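Local coordinates for protein botulinum neurotoxin type C1 (Clostridium botulinum, PDB 3R4S) that probably enters nerve cells by binding two gangliosides through its heavy-chain receptor-binding region, as part of a toxin whose light chain is a zinc metalloprotease, at residues K250-V255 and W424-V429; I288-I293 and L308-T313. All coordinates share one frame; numbering follows the deposited sequence.

Overall arrangement
Both contacts belong to one antiparallel sheet of the C-terminal receptor-binding region, a beta-trefoil. Interaction 2 is nested in sequence inside the long loop that interaction 1 closes. Their centres lie about 11 Å apart. Strands 251-256 and 288-292 are neighbours, joined by a probable hydrogen bond from Tyr-252 N to Ile-288 O at 2.8 Å. Phe-426 CE1 also packs on Ile-288 CD1 at 3.9 Å. Interaction 2 supplies part of the pocket for N-acetyl-alpha-neuraminic acid. Interaction 1 is set back from it, with the Glu-251 side chain about 11 Å from that sugar. A second sialic acid lies about 7 Å from the Met-312 side chain.

Interaction 1: K250-V255 and W424-V429; sequences KEYYMV and WGFVPV
Tyr-253 and Val-427 face each other as an antiparallel hydrogen-bonded pair. Tyr-253 N donates to Val-427 O at 2.8 Å, and Val-427 N returns a bond to Tyr-253 O. Val-255 and Gly-425 make the same exchange further along. There the bond from Val-255 N is nearly straight, 170° at the hydrogen. At the other end the strands part. The bond from Val-429 N to Glu-251 O is weak, at 3.5 Å. A water also links the two segments here. It accepts from Val-429 N and Lys-250 NZ and donates to Glu-251 O at 2.7 Å.

Tyr-252, Met-254, Phe-426 and Pro-428 share one face of the sheet. Phe-426 CB sits over the face of the Tyr-252 ring, 3.8 Å from its CG. The Phe-426 ring turns an edge toward the same face, with the planes at 67°, as an offset edge-to-face pair. Met-254 has CG anti to the backbone N (chi1 -175°) and an extended chain. This carries it alongside Phe-426, and its SD lies 3.8 Å from Phe-426 CE1. Its methyl then reaches off-centre over the Trp-424 six-membered ring, CE to CE3 3.6 Å. The sulfur makes a Met-aromatic contact with each of these two rings. On the opposite face, Val-429 CG2 rests over the Tyr-253 ring, 3.9 Å from CE2.

Further out, Ile-371 of strand 367-374 touches Met-254, Trp-424 and Phe-426. The Tyr-252 hydroxyl is hydrogen-bonded to Arg-247 N, which holds the end of that ring. Strand 251-256 is the first of its sheet in sequence and strand 424-428 the last. Their antiparallel pairing brings the two ends of the domain together, as in the closed barrel of a beta-trefoil.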
loop_
_atom_site.group_PDB
_atom_site.type_symbol
_atom_site.label_atom_id
_atom_site.label_comp_id
_atom_site.label_asym_id
_atom_site.label_seq_id
_atom_site.Cartn_x
_atom_site.Cartn_y
_atom_site.Cartn_z
ATOM N N LYS A 250 13.599 1.796 -12.629
ATOM C CA LYS A 250 13.715 0.865 -11.524
ATOM C C LYS A 250 12.961 -0.401 -11.879
ATOM O O LYS A 250 11.858 -0.344 -12.423
ATOM C CB LYS A 250 13.178 1.504 -10.238
ATOM C CG LYS A 250 13.006 0.557 -9.056
ATOM C CD LYS A 250 12.509 1.310 -7.814
ATOM C CE LYS A 250 12.252 0.366 -6.632
ATOM N NZ LYS A 250 13.505 -0.276 -6.131
ATOM N N GLU A 251 13.572 -1.542 -11.592
ATOM C CA GLU A 251 12.998 -2.839 -11.920
ATOM C C GLU A 251 11.753 -3.151 -11.114
ATOM O O GLU A 251 11.768 -3.046 -9.890
ATOM C CB GLU A 251 14.023 -3.948 -11.664
ATOM C CG GLU A 251 15.203 -3.950 -12.615
ATOM C CD GLU A 251 16.060 -5.199 -12.453
ATOM O OE1 GLU A 251 16.352 -5.597 -11.299
ATOM O OE2 GLU A 251 16.433 -5.786 -13.485
ATOM N N TYR A 252 10.685 -3.565 -11.797
ATOM C CA TYR A 252 9.485 -4.045 -11.109
ATOM C C TYR A 252 9.007 -5.372 -11.665
ATOM O O TYR A 252 9.236 -5.686 -12.840
ATOM C CB TYR A 252 8.335 -3.039 -11.228
ATOM C CG TYR A 252 8.546 -1.736 -10.481
ATOM C CD1 TYR A 252 8.376 -1.659 -9.094
ATOM C CD2 TYR A 252 8.903 -0.584 -11.161
ATOM C CE1 TYR A 252 8.564 -0.450 -8.403
ATOM C CE2 TYR A 252 9.099 0.622 -10.486
ATOM C CZ TYR A 252 8.920 0.685 -9.113
ATOM O OH TYR A 252 9.122 1.888 -8.462
ATOM N N TYR A 253 8.345 -6.149 -10.815
ATOM C CA TYR A 253 7.471 -7.201 -11.295
ATOM C C TYR A 253 6.089 -6.593 -11.554
ATOM O O TYR A 253 5.430 -6.070 -10.641
ATOM C CB TYR A 253 7.353 -8.326 -10.283
ATOM C CG TYR A 253 8.613 -9.136 -10.093
ATOM C CD1 TYR A 253 9.133 -9.890 -11.137
ATOM C CD2 TYR A 253 9.250 -9.192 -8.856
ATOM C CE1 TYR A 253 10.269 -10.656 -10.972
ATOM C CE2 TYR A 253 10.390 -9.960 -8.674
ATOM C CZ TYR A 253 10.890 -10.694 -9.740
ATOM O OH TYR A 253 12.017 -11.460 -9.578
ATOM N N MET A 254 5.663 -6.657 -12.807
ATOM C CA MET A 254 4.394 -6.090 -13.218
ATOM C C MET A 254 3.337 -7.169 -13.092
ATOM O O MET A 254 3.510 -8.270 -13.619
ATOM C CB MET A 254 4.503 -5.600 -14.660
ATOM C CG MET A 254 3.279 -4.872 -15.191
ATOM S SD MET A 254 3.617 -4.120 -16.798
ATOM C CE MET A 254 1.956 -3.608 -17.281
ATOM N N VAL A 255 2.249 -6.864 -12.392
ATOM C CA VAL A 255 1.197 -7.850 -12.170
ATOM C C VAL A 255 -0.175 -7.288 -12.504
ATOM O O VAL A 255 -0.424 -6.081 -12.403
ATOM C CB VAL A 255 1.175 -8.345 -10.713
ATOM C CG1 VAL A 255 2.445 -9.120 -10.390
ATOM C CG2 VAL A 255 1.009 -7.169 -9.752
ATOM N N TRP A 424 -3.181 -2.621 -12.898
ATOM C CA TRP A 424 -1.820 -3.139 -12.935
ATOM C C TRP A 424 -1.024 -2.680 -11.728
ATOM O O TRP A 424 -0.975 -1.485 -11.436
ATOM C CB TRP A 424 -1.118 -2.644 -14.213
ATOM C CG TRP A 424 -1.792 -3.140 -15.446
ATOM C CD1 TRP A 424 -2.746 -2.486 -16.189
ATOM C CD2 TRP A 424 -1.594 -4.411 -16.075
ATOM N NE1 TRP A 424 -3.138 -3.272 -17.258
ATOM C CE2 TRP A 424 -2.449 -4.459 -17.206
ATOM C CE3 TRP A 424 -0.773 -5.510 -15.800
ATOM C CZ2 TRP A 424 -2.507 -5.564 -18.046
ATOM C CZ3 TRP A 424 -0.832 -6.609 -16.638
ATOM C CH2 TRP A 424 -1.688 -6.626 -17.752
ATOM N N GLY A 425 -0.385 -3.623 -11.048
ATOM C CA GLY A 425 0.476 -3.305 -9.924
ATOM C C GLY A 425 1.937 -3.499 -10.272
ATOM O O GLY A 425 2.281 -4.205 -11.219
ATOM N N PHE A 426 2.808 -2.878 -9.492
ATOM C CA PHE A 426 4.238 -2.958 -9.728
ATOM C C PHE A 426 4.950 -3.299 -8.442
ATOM O O PHE A 426 5.033 -2.458 -7.544
ATOM C CB PHE A 426 4.756 -1.621 -10.268
ATOM C CG PHE A 426 4.227 -1.289 -11.625
ATOM C CD1 PHE A 426 4.827 -1.819 -12.760
ATOM C CD2 PHE A 426 3.116 -0.481 -11.772
ATOM C CE1 PHE A 426 4.332 -1.544 -14.028
ATOM C CE2 PHE A 426 2.611 -0.193 -13.042
ATOM C CZ PHE A 426 3.219 -0.719 -14.168
ATOM N N VAL A 427 5.453 -4.530 -8.352
ATOM C CA VAL A 427 6.153 -4.990 -7.155
ATOM C C VAL A 427 7.656 -4.768 -7.275
ATOM O O VAL A 427 8.299 -5.324 -8.158
ATOM C CB VAL A 427 5.911 -6.475 -6.882
ATOM C CG1 VAL A 427 6.575 -6.869 -5.578
ATOM C CG2 VAL A 427 4.424 -6.778 -6.838
ATOM N N PRO A 428 8.228 -3.959 -6.373
ATOM C CA PRO A 428 9.671 -3.695 -6.448
ATOM C C PRO A 428 10.485 -4.977 -6.302
ATOM O O PRO A 428 10.126 -5.859 -5.520
ATOM C CB PRO A 428 9.928 -2.758 -5.257
ATOM C CG PRO A 428 8.787 -2.980 -4.336
ATOM C CD PRO A 428 7.602 -3.300 -5.216
ATOM N N VAL A 429 11.572 -5.079 -7.060
ATOM C CA VAL A 429 12.443 -6.243 -6.979
ATOM C C VAL A 429 13.416 -6.037 -5.831
ATOM O O VAL A 429 14.115 -5.023 -5.783
ATOM C CB VAL A 429 13.233 -6.444 -8.292
ATOM C CG1 VAL A 429 14.136 -7.651 -8.184
ATOM C CG2 VAL A 429 12.279 -6.591 -9.465
HETATM O O HOH W 1 13.361 -2.796 -7.717
#

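Interaction 2: I288-I293 and L308-T313. With SIA (N-acetyl-alpha-neuraminic acid), chain D.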
loop_
_atom_site.group_PDB
_atom_site.type_symbol
_atom_site.label_atom_id
_atom_site.label_comp_id
_atom_site.label_asym_id
_atom_site.label_seq_id
_atom_site.Cartn_x
_atom_site.Cartn_y
_atom_site.Cartn_z
ATOM N N ILE A 288 10.057 -5.481 -15.576
ATOM C CA ILE A 288 10.015 -4.321 -16.461
ATOM C C ILE A 288 10.695 -3.138 -15.801
ATOM O O ILE A 288 10.848 -3.089 -14.575
ATOM C CB ILE A 288 8.569 -3.922 -16.867
ATOM C CG1 ILE A 288 7.762 -3.471 -15.659
ATOM C CG2 ILE A 288 7.856 -5.082 -17.578
ATOM C CD1 ILE A 288 7.994 -2.031 -15.240
ATOM N N ILE A 289 11.106 -2.184 -16.626
ATOM C CA ILE A 289 11.591 -0.909 -16.143
ATOM C C ILE A 289 10.769 0.145 -16.865
ATOM O O ILE A 289 10.570 0.049 -18.076
ATOM C CB ILE A 289 13.089 -0.712 -16.470
ATOM C CG1 ILE A 289 13.932 -1.745 -15.718
ATOM C CG2 ILE A 289 13.521 0.711 -16.132
ATOM C CD1 ILE A 289 15.426 -1.661 -16.014
ATOM N N ILE A 290 10.284 1.133 -16.122
ATOM C CA ILE A 290 9.456 2.191 -16.689
ATOM C C ILE A 290 10.329 3.356 -17.129
ATOM O O ILE A 290 11.180 3.811 -16.369
ATOM C CB ILE A 290 8.430 2.701 -15.648
ATOM C CG1 ILE A 290 7.703 1.520 -14.986
ATOM C CG2 ILE A 290 7.435 3.660 -16.290
ATOM C CD1 ILE A 290 6.839 1.907 -13.813
ATOM N N LYS A 291 10.121 3.843 -18.349
ATOM C CA LYS A 291 10.929 4.954 -18.861
ATOM C C LYS A 291 10.055 6.163 -19.160
ATOM O O LYS A 291 9.015 6.045 -19.809
ATOM C CB LYS A 291 11.684 4.554 -20.136
ATOM C CG LYS A 291 12.449 3.252 -20.019
ATOM C CD LYS A 291 13.597 3.347 -19.025
ATOM C CE LYS A 291 14.670 4.334 -19.490
ATOM N NZ LYS A 291 15.823 4.397 -18.520
ATOM N N ARG A 292 10.498 7.330 -18.718
ATOM C CA ARG A 292 9.714 8.545 -18.889
ATOM C C ARG A 292 9.874 9.182 -20.270
ATOM O O ARG A 292 10.975 9.287 -20.801
ATOM C CB ARG A 292 10.077 9.563 -17.809
ATOM C CG ARG A 292 9.171 10.808 -17.794
ATOM C CD ARG A 292 9.586 11.787 -16.681
ATOM N NE ARG A 292 10.941 12.279 -16.902
ATOM C CZ ARG A 292 11.870 12.407 -15.958
ATOM N NH1 ARG A 292 11.609 12.080 -14.695
ATOM N NH2 ARG A 292 13.073 12.863 -16.282
ATOM N N ILE A 293 8.757 9.603 -20.847
ATOM C CA ILE A 293 8.768 10.400 -22.066
ATOM C C ILE A 293 8.401 11.832 -21.701
ATOM O O ILE A 293 9.084 12.774 -22.091
ATOM C CB ILE A 293 7.771 9.863 -23.100
ATOM C CG1 ILE A 293 8.282 8.545 -23.700
ATOM C CG2 ILE A 293 7.533 10.891 -24.201
ATOM C CD1 ILE A 293 7.261 7.863 -24.588
ATOM N N LEU A 308 4.920 7.554 -21.152
ATOM C CA LEU A 308 6.032 6.681 -20.823
ATOM C C LEU A 308 6.039 5.437 -21.703
ATOM O O LEU A 308 5.150 5.251 -22.540
ATOM C CB LEU A 308 5.981 6.324 -19.321
ATOM C CG LEU A 308 4.650 5.777 -18.785
ATOM C CD1 LEU A 308 4.445 4.337 -19.233
ATOM C CD2 LEU A 308 4.551 5.858 -17.260
ATOM N N TYR A 309 7.056 4.596 -21.533
ATOM C CA TYR A 309 7.088 3.300 -22.204
ATOM C C TYR A 309 7.765 2.311 -21.273
ATOM O O TYR A 309 8.268 2.700 -20.220
ATOM C CB TYR A 309 7.808 3.382 -23.562
ATOM C CG TYR A 309 9.279 3.744 -23.467
ATOM C CD1 TYR A 309 10.257 2.758 -23.391
ATOM C CD2 TYR A 309 9.688 5.073 -23.458
ATOM C CE1 TYR A 309 11.612 3.087 -23.318
ATOM C CE2 TYR A 309 11.036 5.418 -23.382
ATOM C CZ TYR A 309 11.995 4.421 -23.310
ATOM O OH TYR A 309 13.337 4.761 -23.220
ATOM N N PHE A 310 7.769 1.035 -21.643
ATOM C CA PHE A 310 8.310 -0.006 -20.770
ATOM C C PHE A 310 9.430 -0.803 -21.449
ATOM O O PHE A 310 9.285 -1.217 -22.599
ATOM C CB PHE A 310 7.191 -0.974 -20.360
ATOM C CG PHE A 310 6.031 -0.313 -19.644
ATOM C CD1 PHE A 310 6.072 -0.097 -18.271
ATOM C CD2 PHE A 310 4.891 0.071 -20.345
ATOM C CE1 PHE A 310 4.997 0.511 -17.607
ATOM C CE2 PHE A 310 3.810 0.665 -19.694
ATOM C CZ PHE A 310 3.868 0.893 -18.321
ATOM N N ASP A 311 10.521 -1.038 -20.720
ATOM C CA ASP A 311 11.603 -1.921 -21.160
ATOM C C ASP A 311 11.542 -3.250 -20.438
ATOM O O ASP A 311 11.196 -3.309 -19.253
ATOM C CB ASP A 311 12.963 -1.302 -20.860
ATOM C CG ASP A 311 13.254 -0.107 -21.720
ATOM O OD1 ASP A 311 12.623 0.014 -22.795
ATOM O OD2 ASP A 311 14.108 0.709 -21.318
ATOM N N MET A 312 11.881 -4.315 -21.159
ATOM C CA MET A 312 12.088 -5.626 -20.564
ATOM C C MET A 312 13.371 -6.262 -21.127
ATOM O O MET A 312 13.593 -6.285 -22.341
ATOM C CB MET A 312 10.888 -6.532 -20.819
ATOM C CG MET A 312 11.043 -7.933 -20.244
ATOM S SD MET A 312 9.626 -8.984 -20.589
ATOM C CE MET A 312 8.371 -8.248 -19.532
ATOM N N THR A 313 14.225 -6.761 -20.244
ATOM C CA THR A 313 15.465 -7.394 -20.684
ATOM C C THR A 313 15.376 -8.907 -20.539
ATOM O O THR A 313 15.061 -9.426 -19.466
ATOM C CB THR A 313 16.681 -6.854 -19.911
ATOM O OG1 THR A 313 16.916 -5.492 -20.291
ATOM C CG2 THR A 313 17.921 -7.673 -20.226
HETATM C C1 SIA D . 16.217 2.882 -22.797
HETATM C C2 SIA D . 16.805 4.037 -23.578
HETATM C C3 SIA D . 18.320 3.896 -23.737
HETATM C C4 SIA D . 18.735 2.885 -24.791
HETATM C C5 SIA D . 17.950 3.104 -26.071
HETATM C C6 SIA D . 16.461 3.062 -25.748
HETATM C C7 SIA D . 15.567 3.205 -26.977
HETATM C C8 SIA D . 14.096 3.180 -26.565
HETATM C C9 SIA D . 13.191 3.045 -27.785
HETATM C C10 SIA D . 18.739 2.048 -28.100
HETATM C C11 SIA D . 18.975 0.765 -28.853
HETATM N N5 SIA D . 18.219 1.925 -26.876
HETATM O O1A SIA D . 14.992 2.632 -22.949
HETATM O O1B SIA D . 16.954 2.223 -22.023
HETATM O O2 SIA D . 16.516 5.237 -22.851
HETATM O O4 SIA D . 20.130 3.032 -25.072
HETATM O O6 SIA D . 16.142 4.118 -24.840
HETATM O O7 SIA D . 15.842 4.456 -27.621
HETATM O O8 SIA D . 13.854 2.095 -25.648
HETATM O O9 SIA D . 13.299 1.699 -28.254
HETATM O O10 SIA D . 19.002 3.142 -28.579
#
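Ile-289 pairs with Asp-311, and Lys-291 with Tyr-309, across two antiparallel strands of the beta-trefoil whose axes approach to 4.6 Å. Each pair exchanges two backbone hydrogen bonds. The bond from Lys-291 N to Tyr-309 O is 2.9 Å long and nearly straight, at 171°.

Ile-288, Ile-290, Leu-308 and Phe-310 pack on one face. Ile-290 lies side by side with Phe-310, CG1 to CE1 3.9 Å, and its CG2 touches Leu-308 CD2.

The other face holds Lys-291, Tyr-309 and Asp-311, which line the sialic acid pocket. Lys-291 CB presses over the Tyr-309 ring, only 3.2 Å from CZ, in a CH-pi contact. The lysine chain is bent about both CB-CG and CG-CD. Its CG passes 3.3 Å from Asp-311 OD2, and its NZ is hydrogen-bonded to Asn-249 OD1. Ile-293 CG1 meets the Tyr-309 ring at the edge. Asn-320, Gln-346 and Thr-347 also bind the sugar. Two side chains of strand 307-314 approach its acid group. Asp-311 OD2 lies 2.7 Å from sugar O1A, so one of the two acids probably holds a proton. Tyr-309 OH donates to the same O1A, also at 2.7 Å, with that oxygen in the plane of the tyrosine ring.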